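Local coordinates for protein methylxanthine N3-demethylase NdmB (Pseudomonas putida, PDB 6ICL) that catalyses the oxygen- and NAD(P)H-dependent N3-demethylation of theobromine and related methylxanthines in bacterial caffeine degradation, using a Rieske [2Fe-2S] cluster and a mononuclear non-heme iron, at residues Phe200-Thr205 with Leu311-Pro316; Asn287-Val292 with Met302-Gln307; Tyr179-Val184 with Val317-Trp322; Ala185-Glu190 with Leu324-Ser329. One frame throughout, in Å; residues are numbered along the deposited sequence.

Interaction 1: residues Phe200-Thr205 with Leu311-Pro316; sequences FVHPGT and LDEDQP. With FE (Fe (III) ion), chain C.
His202 and Asp314 meet at the mononuclear iron. The histidine gives NE2, 1.9 Å from the metal, while the carboxylate of Asp314 binds through both oxygens, OD1 at 2.3 Å and OD2 at 2.2 Å, its plane nearly perpendicular to the imidazole (87°). Water 1 and His197 are further ligands, and the two histidines with one bidentate aspartate form the facial triad of Rieske oxygenases. In the second shell, ND1 of His202 donates an almost straight bond to OE1 of Glu313 (2.7 Å, 170°), in the ring plane but on the anti side of that oxygen. With NE2 on the iron, this bond pins the ring's rotation and would probably make NE2 a stronger donor. Thr205 OG1 donates to the syn lone pair of Glu313 OE2 (2.7 Å). Val201 CG1, anti to the backbone N (chi1 178°), lies over one imidazole face, 3.2 Å from Asp314 OD1. Helix 300-319 faces the end of helix 198-201, with Leu311 on Tyr179 of strand 171-181 and Pro106 of a second subunit against Val201.

Interaction 2: residues Asn287-Val292 with Met302-Gln307; sequences NFMIIV and MHLAFQ
Met289 of strand 284-294 lays its terminal methyl against Leu304 and Gln307 of helix 300-319. Its CE is 3.5 Å from CD1 of Leu304, a tight carbon pair, as the two side chains run alongside one another with opposite headings. The same methyl lies 3.7 Å from Gln307 CB, and SD rests beside the CB and CG methylenes of that glutamine. The thioether gets there by running straight out from the strand, CG anti to the backbone N (chi1 177°), and bending only at its last torsion (chi3 82°), which turns the methyl aside. Two residues on, Ile291 comes from the same face of the strand and ends with CD1 3.7 Å from Gln307 CG and 3.9 Å from His303 O. That methyl also approaches Leu304 CD1, at 4.2 Å, so Leu304 and Gln307 each meet both strand residues. An alanine in place of Met289 would probably strip Leu304 CD1 of its closest strand partner and uncover Gln307 CB, leaving Ile291 as the strand's remaining contact with these two residues. Ile290, between them in sequence, points away from the helix and packs on Val173 and Trp274. The segment axes pass 10.2 Å apart at 135°, and Leu304 also touches Ile174 of strand 171-181. Long helix 300-319 packed across an antiparallel sheet is the helix-grip arrangement of Rieske oxygenase catalytic domains.

Interaction 3: residues Tyr179-Val184 with Val317-Trp322; sequences YIWETV and VIESQW
Where edge strand 171-181 of the catalytic-domain sheet runs out, an inverse gamma turn centred on Glu182 receives residues toward the C-terminal end of the helix that carries Asp314. Glu319 carries the polar half of this junction. Its OE2 accepts the backbone N-H of Glu182 at 2.7 Å in a nearly straight bond (170°), met from above the carboxylate plane, and sits 3.3 Å from Trp181 CA. The Glu319 chain is extended beyond CG, with chi2 -177°, which carries the carboxylate across to the turn. Gln315 NE2, one helical turn earlier, gives the same oxygen a second bond. The apolar half gathers round Ile318, whose CG2 is 3.9 Å from Trp181 CE3 and 3.8 Å from Thr183 CG2. The edge of Tyr179, at CE2, comes over one face of the Trp181 indole near its rim, and the indole also makes a cation-pi contact with Arg188. Beyond the junction, Gln321 and Trp322 reach a second subunit by hydrogen bonds. The carboxylates of Glu182 and Glu319 approach to 4.3 Å (OE2 to OE1), and the two bonds to Glu319 OE2 probably offset some of that repulsion. Water 2 bridges Glu182 O and Glu319 O, while water 3 accepts from Thr183 OG1 (2.7 Å) and donates to the carbonyl oxygens of Ile318 and Gln321, so the polar side of the junction is held partly through solvent.

Interaction 4: residues Ala185-Glu190 with Leu324-Ser329; sequences AERRWE and LEIQTS
Arg187 reaches from helix 185-192 of the catalytic domain to the irregular connection that follows helix 300-319. From CB the chain bends at chi2 (-80°), and its CG passes 3.6 Å from Leu324 O. CD then lies 3.8 Å from Ile326 CD1. NE donates to Leu324 O at 2.7 Å, a bond bent to 145° whose acceptor is tilted from the guanidinium plane. At the tip, Ile326 CD1 sits over one guanidinium face, 3.5 Å from NH1, while NH2 bonds to Pro323 O and forms a salt bridge with Glu330. A methionine at Arg187 would probably leave Leu324 O without its NE donor and take the arginine's charge from Glu330. The preceding residue, Glu186, packs its CB on Ile326 CG1, and its carboxylate bonds to Tyr256. Glu325, paired with Lys30, shares water with it: water 5 donates both to Glu186 OE2 and to Glu325 OE2, at 2.8 Å each.

In the fold
Helix 300-319 runs through three contacts, supplying an iron ligand to interaction 1, its sheet-facing side to interaction 2 and residues nearer its C-terminal end to interaction 3. Interactions 1 and 3 have centres about 13 Å apart and meet where Trp181 CH2 lies 3.5 Å from Asp314 CB, so the tryptophan backs an iron ligand. Interaction 2 reaches the same sheet as interaction 3 through neighbouring strands, with Asn287 N 2.7 Å from Tyr179 O. Thr205 CG2 touches Phe306 CE1 at 3.7 Å, joining interactions 1 and 2. Interactions 3 and 4, about 10 Å apart between centres, share a probable hydrogen bond from Arg188 to Tyr179, and both adjoin a second subunit, as does interaction 1.

Interaction 1: residues Phe200-Thr205 with Leu311-Pro316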
loop_
_atom_site.group_PDB
_atom_site.type_symbol
_atom_site.label_atom_id
_atom_site.label_comp_id
_atom_site.label_asym_id
_atom_site.label_seq_id
_atom_site.Cartn_x
_atom_site.Cartn_y
_atom_site.Cartn_z
ATOM N N PHE A 200 -2.804 20.122 29.444
ATOM C CA PHE A 200 -3.745 19.454 28.554
ATOM C C PHE A 200 -3.060 18.708 27.421
ATOM O O PHE A 200 -3.518 17.625 27.036
ATOM C CB PHE A 200 -4.754 20.495 28.030
ATOM C CG PHE A 200 -5.290 21.372 29.152
ATOM C CD1 PHE A 200 -6.299 20.905 29.993
ATOM C CD2 PHE A 200 -4.703 22.608 29.434
ATOM C CE1 PHE A 200 -6.744 21.682 31.079
ATOM C CE2 PHE A 200 -5.146 23.392 30.513
ATOM C CZ PHE A 200 -6.160 22.935 31.320
ATOM N N VAL A 201 -1.970 19.252 26.885
ATOM C CA VAL A 201 -1.264 18.592 25.787
ATOM C C VAL A 201 -0.190 17.637 26.307
ATOM O O VAL A 201 0.025 16.564 25.730
ATOM C CB VAL A 201 -0.663 19.651 24.839
ATOM C CG1 VAL A 201 0.138 18.984 23.690
ATOM C CG2 VAL A 201 -1.761 20.561 24.287
ATOM N N HIS A 202 0.482 18.002 27.415
ATOM C CA HIS A 202 1.646 17.266 27.913
ATOM C C HIS A 202 1.469 16.713 29.328
ATOM O O HIS A 202 2.441 16.713 30.090
ATOM C CB HIS A 202 2.893 18.173 27.910
ATOM C CG HIS A 202 3.196 18.826 26.590
ATOM N ND1 HIS A 202 3.444 18.104 25.436
ATOM C CD2 HIS A 202 3.307 20.134 26.241
ATOM C CE1 HIS A 202 3.693 18.940 24.438
ATOM N NE2 HIS A 202 3.603 20.183 24.893
ATOM N N PRO A 203 0.292 16.219 29.738
ATOM C CA PRO A 203 0.109 15.951 31.180
ATOM C C PRO A 203 1.079 14.924 31.753
ATOM O O PRO A 203 1.626 15.142 32.842
ATOM C CB PRO A 203 -1.349 15.473 31.272
ATOM C CG PRO A 203 -1.676 14.961 29.913
ATOM C CD PRO A 203 -0.901 15.839 28.959
ATOM N N GLY A 204 1.332 13.825 31.058
ATOM C CA GLY A 204 2.278 12.863 31.586
ATOM C C GLY A 204 3.719 13.047 31.151
ATOM O O GLY A 204 4.544 12.156 31.383
ATOM N N THR A 205 4.061 14.169 30.539
ATOM C CA THR A 205 5.391 14.342 29.966
ATOM C C THR A 205 6.126 15.556 30.493
ATOM O O THR A 205 7.327 15.479 30.741
ATOM C CB THR A 205 5.288 14.444 28.437
ATOM O OG1 THR A 205 4.683 13.252 27.937
ATOM C CG2 THR A 205 6.649 14.591 27.826
ATOM N N LEU A 311 6.982 16.795 20.863
ATOM C CA LEU A 311 6.509 17.258 19.558
ATOM C C LEU A 311 5.299 16.465 19.096
ATOM O O LEU A 311 4.335 17.030 18.562
ATOM C CB LEU A 311 7.632 17.143 18.524
ATOM C CG LEU A 311 8.841 18.069 18.681
ATOM C CD1 LEU A 311 9.936 17.652 17.684
ATOM C CD2 LEU A 311 8.417 19.527 18.447
ATOM N N ASP A 312 5.316 15.153 19.317
ATOM C CA ASP A 312 4.194 14.345 18.855
ATOM C C ASP A 312 2.931 14.594 19.665
ATOM O O ASP A 312 1.838 14.352 19.150
ATOM C CB ASP A 312 4.538 12.850 18.888
ATOM C CG ASP A 312 5.482 12.446 17.767
ATOM O OD1 ASP A 312 5.555 13.158 16.729
ATOM O OD2 ASP A 312 6.159 11.407 17.943
ATOM N N GLU A 313 3.051 15.092 20.901
ATOM C CA GLU A 313 1.853 15.504 21.643
ATOM C C GLU A 313 1.283 16.818 21.101
ATOM O O GLU A 313 0.070 16.941 20.916
ATOM C CB GLU A 313 2.177 15.610 23.137
ATOM C CG GLU A 313 2.478 14.259 23.748
ATOM C CD GLU A 313 3.079 14.358 25.129
ATOM O OE1 GLU A 313 3.582 15.439 25.509
ATOM O OE2 GLU A 313 3.059 13.337 25.830
ATOM N N ASP A 314 2.144 17.791 20.804
ATOM C CA ASP A 314 1.678 19.068 20.262
ATOM C C ASP A 314 1.117 18.928 18.853
ATOM O O ASP A 314 0.139 19.599 18.501
ATOM C CB ASP A 314 2.824 20.075 20.239
ATOM C CG ASP A 314 3.134 20.676 21.611
ATOM O OD1 ASP A 314 2.207 21.080 22.344
ATOM O OD2 ASP A 314 4.319 20.770 21.937
ATOM N N GLN A 315 1.754 18.107 18.008
ATOM C CA GLN A 315 1.492 18.152 16.573
ATOM C C GLN A 315 0.008 18.062 16.203
ATOM O O GLN A 315 -0.474 18.942 15.479
ATOM C CB GLN A 315 2.275 17.047 15.846
ATOM C CG GLN A 315 2.058 17.133 14.310
ATOM C CD GLN A 315 2.961 16.191 13.509
ATOM O OE1 GLN A 315 3.634 15.355 14.092
ATOM N NE2 GLN A 315 2.991 16.352 12.166
ATOM N N PRO A 316 -0.753 17.056 16.633
ATOM C CA PRO A 316 -2.152 16.991 16.172
ATOM C C PRO A 316 -3.022 18.109 16.732
ATOM O O PRO A 316 -3.990 18.506 16.079
ATOM C CB PRO A 316 -2.620 15.615 16.656
ATOM C CG PRO A 316 -1.714 15.313 17.829
ATOM C CD PRO A 316 -0.393 15.894 17.465
HETATM FE FE FE C . 3.885 21.731 23.838
HETATM O O HOH W 1 5.749 22.639 23.950
#

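Interaction 2: residues Asn287-Val292 with Met302-Gln307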
loop_
_atom_site.group_PDB
_atom_site.type_symbol
_atom_site.label_atom_id
_atom_site.label_comp_id
_atom_site.label_asym_id
_atom_site.label_seq_id
_atom_site.Cartn_x
_atom_site.Cartn_y
_atom_site.Cartn_z
ATOM N N ASN A 287 10.596 22.924 10.593
ATOM C CA ASN A 287 11.039 23.353 11.898
ATOM C C ASN A 287 12.390 22.736 12.228
ATOM O O ASN A 287 12.619 21.539 12.001
ATOM C CB ASN A 287 9.974 22.986 12.916
ATOM C CG ASN A 287 8.636 23.579 12.529
ATOM O OD1 ASN A 287 8.467 24.783 12.615
ATOM N ND2 ASN A 287 7.705 22.750 12.020
ATOM N N PHE A 288 13.262 23.577 12.774
ATOM C CA PHE A 288 14.657 23.274 13.054
ATOM C C PHE A 288 14.875 23.380 14.551
ATOM O O PHE A 288 14.674 24.452 15.130
ATOM C CB PHE A 288 15.552 24.245 12.300
ATOM C CG PHE A 288 15.462 24.083 10.833
ATOM C CD1 PHE A 288 14.419 24.663 10.120
ATOM C CD2 PHE A 288 16.396 23.310 10.156
ATOM C CE1 PHE A 288 14.316 24.500 8.775
ATOM C CE2 PHE A 288 16.303 23.150 8.785
ATOM C CZ PHE A 288 15.258 23.729 8.092
ATOM N N MET A 289 15.265 22.276 15.177
ATOM C CA MET A 289 15.514 22.248 16.607
ATOM C C MET A 289 16.997 22.030 16.883
ATOM O O MET A 289 17.650 21.222 16.205
ATOM C CB MET A 289 14.694 21.141 17.268
ATOM C CG MET A 289 14.943 21.003 18.751
ATOM S SD MET A 289 13.942 19.677 19.424
ATOM C CE MET A 289 14.948 18.275 19.001
ATOM N N ILE A 290 17.524 22.749 17.886
ATOM C CA ILE A 290 18.892 22.575 18.371
ATOM C C ILE A 290 18.850 22.465 19.891
ATOM O O ILE A 290 18.195 23.271 20.565
ATOM C CB ILE A 290 19.818 23.723 17.921
ATOM C CG1 ILE A 290 19.905 23.721 16.389
ATOM C CG2 ILE A 290 21.217 23.602 18.575
ATOM C CD1 ILE A 290 20.790 24.812 15.780
ATOM N N ILE A 291 19.510 21.445 20.427
ATOM C CA ILE A 291 19.631 21.238 21.866
ATOM C C ILE A 291 21.091 21.448 22.246
ATOM O O ILE A 291 21.983 20.832 21.648
ATOM C CB ILE A 291 19.163 19.829 22.262
ATOM C CG1 ILE A 291 17.748 19.562 21.733
ATOM C CG2 ILE A 291 19.229 19.639 23.769
ATOM C CD1 ILE A 291 17.301 18.111 21.904
ATOM N N VAL A 292 21.337 22.331 23.213
ATOM C CA VAL A 292 22.672 22.578 23.750
ATOM C C VAL A 292 22.644 22.265 25.230
ATOM O O VAL A 292 21.785 22.774 25.963
ATOM C CB VAL A 292 23.143 24.020 23.527
ATOM C CG1 VAL A 292 24.630 24.156 23.944
ATOM C CG2 VAL A 292 22.938 24.408 22.074
ATOM N N MET A 302 18.672 9.966 23.588
ATOM C CA MET A 302 17.750 10.127 24.714
ATOM C C MET A 302 17.126 11.520 24.739
ATOM O O MET A 302 15.923 11.661 25.014
ATOM C CB MET A 302 18.469 9.841 26.028
ATOM C CG MET A 302 17.759 10.388 27.267
ATOM S SD MET A 302 18.877 10.281 28.697
ATOM C CE MET A 302 18.478 8.625 29.289
ATOM N N HIS A 303 17.925 12.557 24.460
ATOM C CA HIS A 303 17.412 13.924 24.410
ATOM C C HIS A 303 16.556 14.176 23.183
ATOM O O HIS A 303 15.538 14.874 23.268
ATOM C CB HIS A 303 18.567 14.916 24.445
ATOM C CG HIS A 303 19.299 14.883 25.736
ATOM N ND1 HIS A 303 18.805 15.477 26.875
ATOM C CD2 HIS A 303 20.446 14.259 26.096
ATOM C CE1 HIS A 303 19.632 15.242 27.877
ATOM N NE2 HIS A 303 20.641 14.516 27.428
ATOM N N LEU A 304 16.972 13.653 22.026
ATOM C CA LEU A 304 16.175 13.803 20.817
ATOM C C LEU A 304 14.838 13.093 20.950
ATOM O O LEU A 304 13.801 13.636 20.549
ATOM C CB LEU A 304 16.929 13.232 19.619
ATOM C CG LEU A 304 17.256 14.052 18.382
ATOM C CD1 LEU A 304 17.015 15.517 18.577
ATOM C CD2 LEU A 304 18.718 13.787 18.059
ATOM N N ALA A 305 14.854 11.846 21.438
ATOM C CA ALA A 305 13.608 11.100 21.537
ATOM C C ALA A 305 12.654 11.749 22.523
ATOM O O ALA A 305 11.441 11.690 22.323
ATOM C CB ALA A 305 13.865 9.652 21.939
ATOM N N PHE A 306 13.164 12.350 23.598
ATOM C CA PHE A 306 12.245 13.005 24.517
ATOM C C PHE A 306 11.587 14.196 23.845
ATOM O O PHE A 306 10.373 14.371 23.949
ATOM C CB PHE A 306 12.950 13.436 25.799
ATOM C CG PHE A 306 12.042 14.173 26.740
ATOM C CD1 PHE A 306 11.099 13.489 27.470
ATOM C CD2 PHE A 306 12.089 15.554 26.837
ATOM C CE1 PHE A 306 10.242 14.163 28.311
ATOM C CE2 PHE A 306 11.242 16.233 27.674
ATOM C CZ PHE A 306 10.322 15.540 28.412
ATOM N N GLN A 307 12.364 15.000 23.103
ATOM C CA GLN A 307 11.772 16.134 22.402
ATOM C C GLN A 307 10.797 15.669 21.328
ATOM O O GLN A 307 9.761 16.310 21.111
ATOM C CB GLN A 307 12.866 17.028 21.800
ATOM C CG GLN A 307 13.751 17.688 22.830
ATOM C CD GLN A 307 12.967 18.627 23.738
ATOM O OE1 GLN A 307 11.965 19.228 23.329
ATOM N NE2 GLN A 307 13.408 18.737 24.982
#

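Interaction 3: residues Tyr179-Val184 with Val317-Trp322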
loop_
_atom_site.group_PDB
_atom_site.type_symbol
_atom_site.label_atom_id
_atom_site.label_comp_id
_atom_site.label_asym_id
_atom_site.label_seq_id
_atom_site.Cartn_x
_atom_site.Cartn_y
_atom_site.Cartn_z
ATOM N N TYR A 179 11.685 18.995 10.742
ATOM C CA TYR A 179 10.407 18.297 10.642
ATOM C C TYR A 179 9.340 19.270 10.156
ATOM O O TYR A 179 9.409 20.478 10.424
ATOM C CB TYR A 179 9.986 17.658 11.990
ATOM C CG TYR A 179 9.786 18.670 13.090
ATOM C CD1 TYR A 179 10.870 19.117 13.843
ATOM C CD2 TYR A 179 8.512 19.192 13.381
ATOM C CE1 TYR A 179 10.707 20.067 14.857
ATOM C CE2 TYR A 179 8.349 20.159 14.394
ATOM C CZ TYR A 179 9.452 20.577 15.131
ATOM O OH TYR A 179 9.332 21.524 16.143
ATOM N N ILE A 180 8.355 18.725 9.427
ATOM C CA ILE A 180 7.269 19.497 8.824
ATOM C C ILE A 180 6.049 19.379 9.734
ATOM O O ILE A 180 5.732 18.283 10.218
ATOM C CB ILE A 180 6.957 18.990 7.402
ATOM C CG1 ILE A 180 8.104 19.322 6.445
ATOM C CG2 ILE A 180 5.620 19.534 6.874
ATOM C CD1 ILE A 180 7.919 20.635 5.687
ATOM N N TRP A 181 5.394 20.506 10.012
ATOM C CA TRP A 181 4.039 20.516 10.563
ATOM C C TRP A 181 3.127 21.165 9.536
ATOM O O TRP A 181 3.530 22.121 8.855
ATOM C CB TRP A 181 3.934 21.293 11.895
ATOM C CG TRP A 181 4.337 20.522 13.141
ATOM C CD1 TRP A 181 4.857 19.259 13.198
ATOM C CD2 TRP A 181 4.224 20.971 14.513
ATOM N NE1 TRP A 181 5.090 18.897 14.515
ATOM C CE2 TRP A 181 4.693 19.921 15.341
ATOM C CE3 TRP A 181 3.765 22.153 15.116
ATOM C CZ2 TRP A 181 4.720 20.017 16.735
ATOM C CZ3 TRP A 181 3.803 22.254 16.503
ATOM C CH2 TRP A 181 4.273 21.193 17.297
ATOM N N GLU A 182 1.898 20.651 9.430
ATOM C CA GLU A 182 0.884 21.236 8.544
ATOM C C GLU A 182 0.144 22.361 9.280
ATOM O O GLU A 182 -1.042 22.281 9.634
ATOM C CB GLU A 182 -0.067 20.153 8.044
ATOM C CG GLU A 182 0.658 19.106 7.203
ATOM C CD GLU A 182 -0.189 17.887 6.957
ATOM O OE1 GLU A 182 -1.235 18.029 6.282
ATOM O OE2 GLU A 182 0.180 16.793 7.452
ATOM N N THR A 183 0.902 23.422 9.532
ATOM C CA THR A 183 0.381 24.684 10.027
ATOM C C THR A 183 1.354 25.760 9.574
ATOM O O THR A 183 2.416 25.460 9.035
ATOM C CB THR A 183 0.242 24.675 11.549
ATOM O OG1 THR A 183 -0.525 25.812 11.975
ATOM C CG2 THR A 183 1.629 24.753 12.187
ATOM N N VAL A 184 0.997 27.020 9.806
ATOM C CA VAL A 184 1.874 28.122 9.457
ATOM C C VAL A 184 2.852 28.374 10.596
ATOM O O VAL A 184 2.637 27.981 11.753
ATOM C CB VAL A 184 1.075 29.390 9.108
ATOM C CG1 VAL A 184 0.325 29.166 7.806
ATOM C CG2 VAL A 184 0.109 29.751 10.249
ATOM N N VAL A 317 -2.702 18.648 17.908
ATOM C CA VAL A 317 -3.493 19.758 18.438
ATOM C C VAL A 317 -3.247 21.018 17.619
ATOM O O VAL A 317 -4.189 21.695 17.184
ATOM C CB VAL A 317 -3.178 19.971 19.930
ATOM C CG1 VAL A 317 -3.972 21.170 20.483
ATOM C CG2 VAL A 317 -3.505 18.684 20.701
ATOM N N ILE A 318 -1.979 21.310 17.332
ATOM C CA ILE A 318 -1.642 22.524 16.589
ATOM C C ILE A 318 -2.111 22.412 15.146
ATOM O O ILE A 318 -2.596 23.392 14.553
ATOM C CB ILE A 318 -0.127 22.806 16.674
ATOM C CG1 ILE A 318 0.277 23.431 18.023
ATOM C CG2 ILE A 318 0.281 23.804 15.627
ATOM C CD1 ILE A 318 -0.498 23.013 19.221
ATOM N N GLU A 319 -1.958 21.231 14.542
ATOM C CA GLU A 319 -2.463 21.059 13.182
ATOM C C GLU A 319 -3.991 21.122 13.111
ATOM O O GLU A 319 -4.538 21.332 12.028
ATOM C CB GLU A 319 -1.944 19.736 12.597
ATOM C CG GLU A 319 -0.425 19.827 12.283
ATOM C CD GLU A 319 0.165 18.577 11.624
ATOM O OE1 GLU A 319 -0.504 17.524 11.607
ATOM O OE2 GLU A 319 1.318 18.650 11.132
ATOM N N SER A 320 -4.694 20.974 14.242
ATOM C CA SER A 320 -6.143 21.125 14.229
ATOM C C SER A 320 -6.581 22.583 14.217
ATOM O O SER A 320 -7.766 22.858 13.967
ATOM C CB SER A 320 -6.765 20.433 15.439
ATOM O OG SER A 320 -6.759 21.317 16.560
ATOM N N GLN A 321 -5.671 23.515 14.481
ATOM C CA GLN A 321 -6.052 24.916 14.569
ATOM C C GLN A 321 -6.437 25.445 13.195
ATOM O O GLN A 321 -5.659 25.344 12.243
ATOM C CB GLN A 321 -4.913 25.748 15.139
ATOM C CG GLN A 321 -4.629 25.538 16.630
ATOM C CD GLN A 321 -3.464 26.409 17.085
ATOM O OE1 GLN A 321 -2.308 26.027 16.953
ATOM N NE2 GLN A 321 -3.767 27.609 17.571
ATOM N N TRP A 322 -7.628 26.023 13.096
ATOM C CA TRP A 322 -8.122 26.499 11.813
ATOM C C TRP A 322 -9.013 27.729 11.953
ATOM O O TRP A 322 -9.727 27.860 12.936
ATOM C CB TRP A 322 -8.886 25.395 11.109
ATOM C CG TRP A 322 -10.195 25.142 11.753
ATOM C CD1 TRP A 322 -10.429 24.415 12.890
ATOM C CD2 TRP A 322 -11.471 25.622 11.311
ATOM N NE1 TRP A 322 -11.780 24.395 13.164
ATOM C CE2 TRP A 322 -12.439 25.132 12.213
ATOM C CE3 TRP A 322 -11.890 26.399 10.229
ATOM C CZ2 TRP A 322 -13.805 25.410 12.076
ATOM C CZ3 TRP A 322 -13.255 26.672 10.099
ATOM C CH2 TRP A 322 -14.189 26.180 11.020
HETATM O O HOH W 2 -3.303 21.195 9.487
HETATM O O HOH W 3 -3.007 24.922 12.403
#

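Interaction 4: residues Ala185-Glu190 with Leu324-Ser329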
loop_
_atom_site.group_PDB
_atom_site.type_symbol
_atom_site.label_atom_id
_atom_site.label_comp_id
_atom_site.label_asym_id
_atom_site.label_seq_id
_atom_site.Cartn_x
_atom_site.Cartn_y
_atom_site.Cartn_z
ATOM N N ALA A 185 3.950 29.054 10.260
ATOM C CA ALA A 185 5.050 29.217 11.211
ATOM C C ALA A 185 4.657 30.015 12.460
ATOM O O ALA A 185 5.213 29.772 13.545
ATOM C CB ALA A 185 6.239 29.884 10.511
ATOM N N GLU A 186 3.716 30.964 12.350
ATOM C CA GLU A 186 3.284 31.694 13.555
ATOM C C GLU A 186 2.679 30.753 14.588
ATOM O O GLU A 186 2.923 30.903 15.790
ATOM C CB GLU A 186 2.271 32.797 13.205
ATOM C CG GLU A 186 2.829 33.964 12.395
ATOM C CD GLU A 186 2.918 33.647 10.894
ATOM O OE1 GLU A 186 3.604 34.396 10.159
ATOM O OE2 GLU A 186 2.300 32.650 10.448
ATOM N N ARG A 187 1.875 29.777 14.146
ATOM C CA ARG A 187 1.271 28.844 15.094
ATOM C C ARG A 187 2.333 28.021 15.795
ATOM O O ARG A 187 2.178 27.661 16.977
ATOM C CB ARG A 187 0.293 27.903 14.392
ATOM C CG ARG A 187 -0.830 28.565 13.632
ATOM C CD ARG A 187 -1.914 28.983 14.555
ATOM N NE ARG A 187 -3.146 29.307 13.842
ATOM C CZ ARG A 187 -4.157 29.940 14.424
ATOM N NH1 ARG A 187 -4.037 30.296 15.698
ATOM N NH2 ARG A 187 -5.260 30.231 13.740
ATOM N N ARG A 188 3.392 27.655 15.070
ATOM C CA ARG A 188 4.461 26.874 15.695
ATOM C C ARG A 188 5.202 27.697 16.751
ATOM O O ARG A 188 5.513 27.194 17.836
ATOM C CB ARG A 188 5.439 26.358 14.639
ATOM C CG ARG A 188 6.069 25.015 15.012
ATOM C CD ARG A 188 7.256 25.237 15.895
ATOM N NE ARG A 188 7.670 24.046 16.637
ATOM C CZ ARG A 188 7.139 23.660 17.793
ATOM N NH1 ARG A 188 6.142 24.348 18.345
ATOM N NH2 ARG A 188 7.598 22.576 18.396
ATOM N N TRP A 189 5.507 28.955 16.438
ATOM C CA TRP A 189 6.185 29.826 17.393
ATOM C C TRP A 189 5.347 30.017 18.657
ATOM O O TRP A 189 5.837 29.834 19.779
ATOM C CB TRP A 189 6.485 31.172 16.726
ATOM C CG TRP A 189 7.431 32.017 17.502
ATOM C CD1 TRP A 189 8.776 32.106 17.326
ATOM C CD2 TRP A 189 7.104 32.904 18.581
ATOM N NE1 TRP A 189 9.312 33.005 18.222
ATOM C CE2 TRP A 189 8.305 33.507 19.006
ATOM C CE3 TRP A 189 5.908 33.251 19.227
ATOM C CZ2 TRP A 189 8.354 34.435 20.058
ATOM C CZ3 TRP A 189 5.960 34.191 20.279
ATOM C CH2 TRP A 189 7.171 34.762 20.674
ATOM N N GLU A 190 4.064 30.354 18.495
ATOM C CA GLU A 190 3.220 30.559 19.671
ATOM C C GLU A 190 3.078 29.291 20.489
ATOM O O GLU A 190 2.958 29.356 21.716
ATOM C CB GLU A 190 1.841 31.060 19.264
ATOM C CG GLU A 190 1.892 32.411 18.586
ATOM C CD GLU A 190 0.506 32.972 18.371
ATOM O OE1 GLU A 190 -0.470 32.220 18.561
ATOM O OE2 GLU A 190 0.393 34.154 18.002
ATOM N N LEU A 324 -5.710 28.104 9.424
ATOM C CA LEU A 324 -4.284 28.050 9.729
ATOM C C LEU A 324 -3.747 29.428 10.075
ATOM O O LEU A 324 -3.142 29.624 11.135
ATOM C CB LEU A 324 -3.524 27.463 8.541
ATOM C CG LEU A 324 -3.153 25.981 8.614
ATOM C CD1 LEU A 324 -4.341 25.139 9.026
ATOM C CD2 LEU A 324 -2.599 25.518 7.262
ATOM N N GLU A 325 -4.000 30.399 9.206
ATOM C CA GLU A 325 -3.564 31.766 9.441
ATOM C C GLU A 325 -4.171 32.315 10.724
ATOM O O GLU A 325 -5.337 32.052 11.039
ATOM C CB GLU A 325 -3.954 32.648 8.257
ATOM C CG GLU A 325 -3.026 32.492 7.055
ATOM C CD GLU A 325 -1.637 33.063 7.316
ATOM O OE1 GLU A 325 -1.515 33.980 8.155
ATOM O OE2 GLU A 325 -0.662 32.602 6.691
ATOM N N ILE A 326 -3.355 33.060 11.476
ATOM C CA ILE A 326 -3.849 33.797 12.640
ATOM C C ILE A 326 -5.044 34.642 12.226
ATOM O O ILE A 326 -4.971 35.383 11.239
ATOM C CB ILE A 326 -2.734 34.694 13.215
ATOM C CG1 ILE A 326 -1.506 33.880 13.601
ATOM C CG2 ILE A 326 -3.243 35.486 14.403
ATOM C CD1 ILE A 326 -1.813 32.737 14.477
ATOM N N GLN A 327 -6.139 34.553 12.981
ATOM C CA GLN A 327 -7.342 35.329 12.687
ATOM C C GLN A 327 -7.544 36.445 13.706
ATOM O O GLN A 327 -7.205 36.304 14.883
ATOM C CB GLN A 327 -8.581 34.438 12.668
ATOM C CG GLN A 327 -8.512 33.312 11.685
ATOM C CD GLN A 327 -8.578 33.809 10.269
ATOM O OE1 GLN A 327 -9.584 34.387 9.856
ATOM N NE2 GLN A 327 -7.500 33.605 9.511
ATOM N N THR A 328 -8.134 37.557 13.248
ATOM C CA THR A 328 -8.362 38.697 14.140
ATOM C C THR A 328 -9.402 38.389 15.219
ATOM O O THR A 328 -9.384 39.005 16.290
ATOM C CB THR A 328 -8.806 39.919 13.333
ATOM O OG1 THR A 328 -9.987 39.581 12.593
ATOM C CG2 THR A 328 -7.722 40.345 12.355
ATOM N N SER A 329 -10.304 37.443 14.965
ATOM C CA SER A 329 -11.365 37.120 15.909
ATOM C C SER A 329 -10.908 36.262 17.086
ATOM O O SER A 329 -11.716 36.015 17.990
ATOM C CB SER A 329 -12.491 36.384 15.189
ATOM O OG SER A 329 -12.133 35.026 14.984
HETATM O O HOH W 4 -0.638 33.392 10.570
HETATM O O HOH W 5 1.984 32.840 7.668
#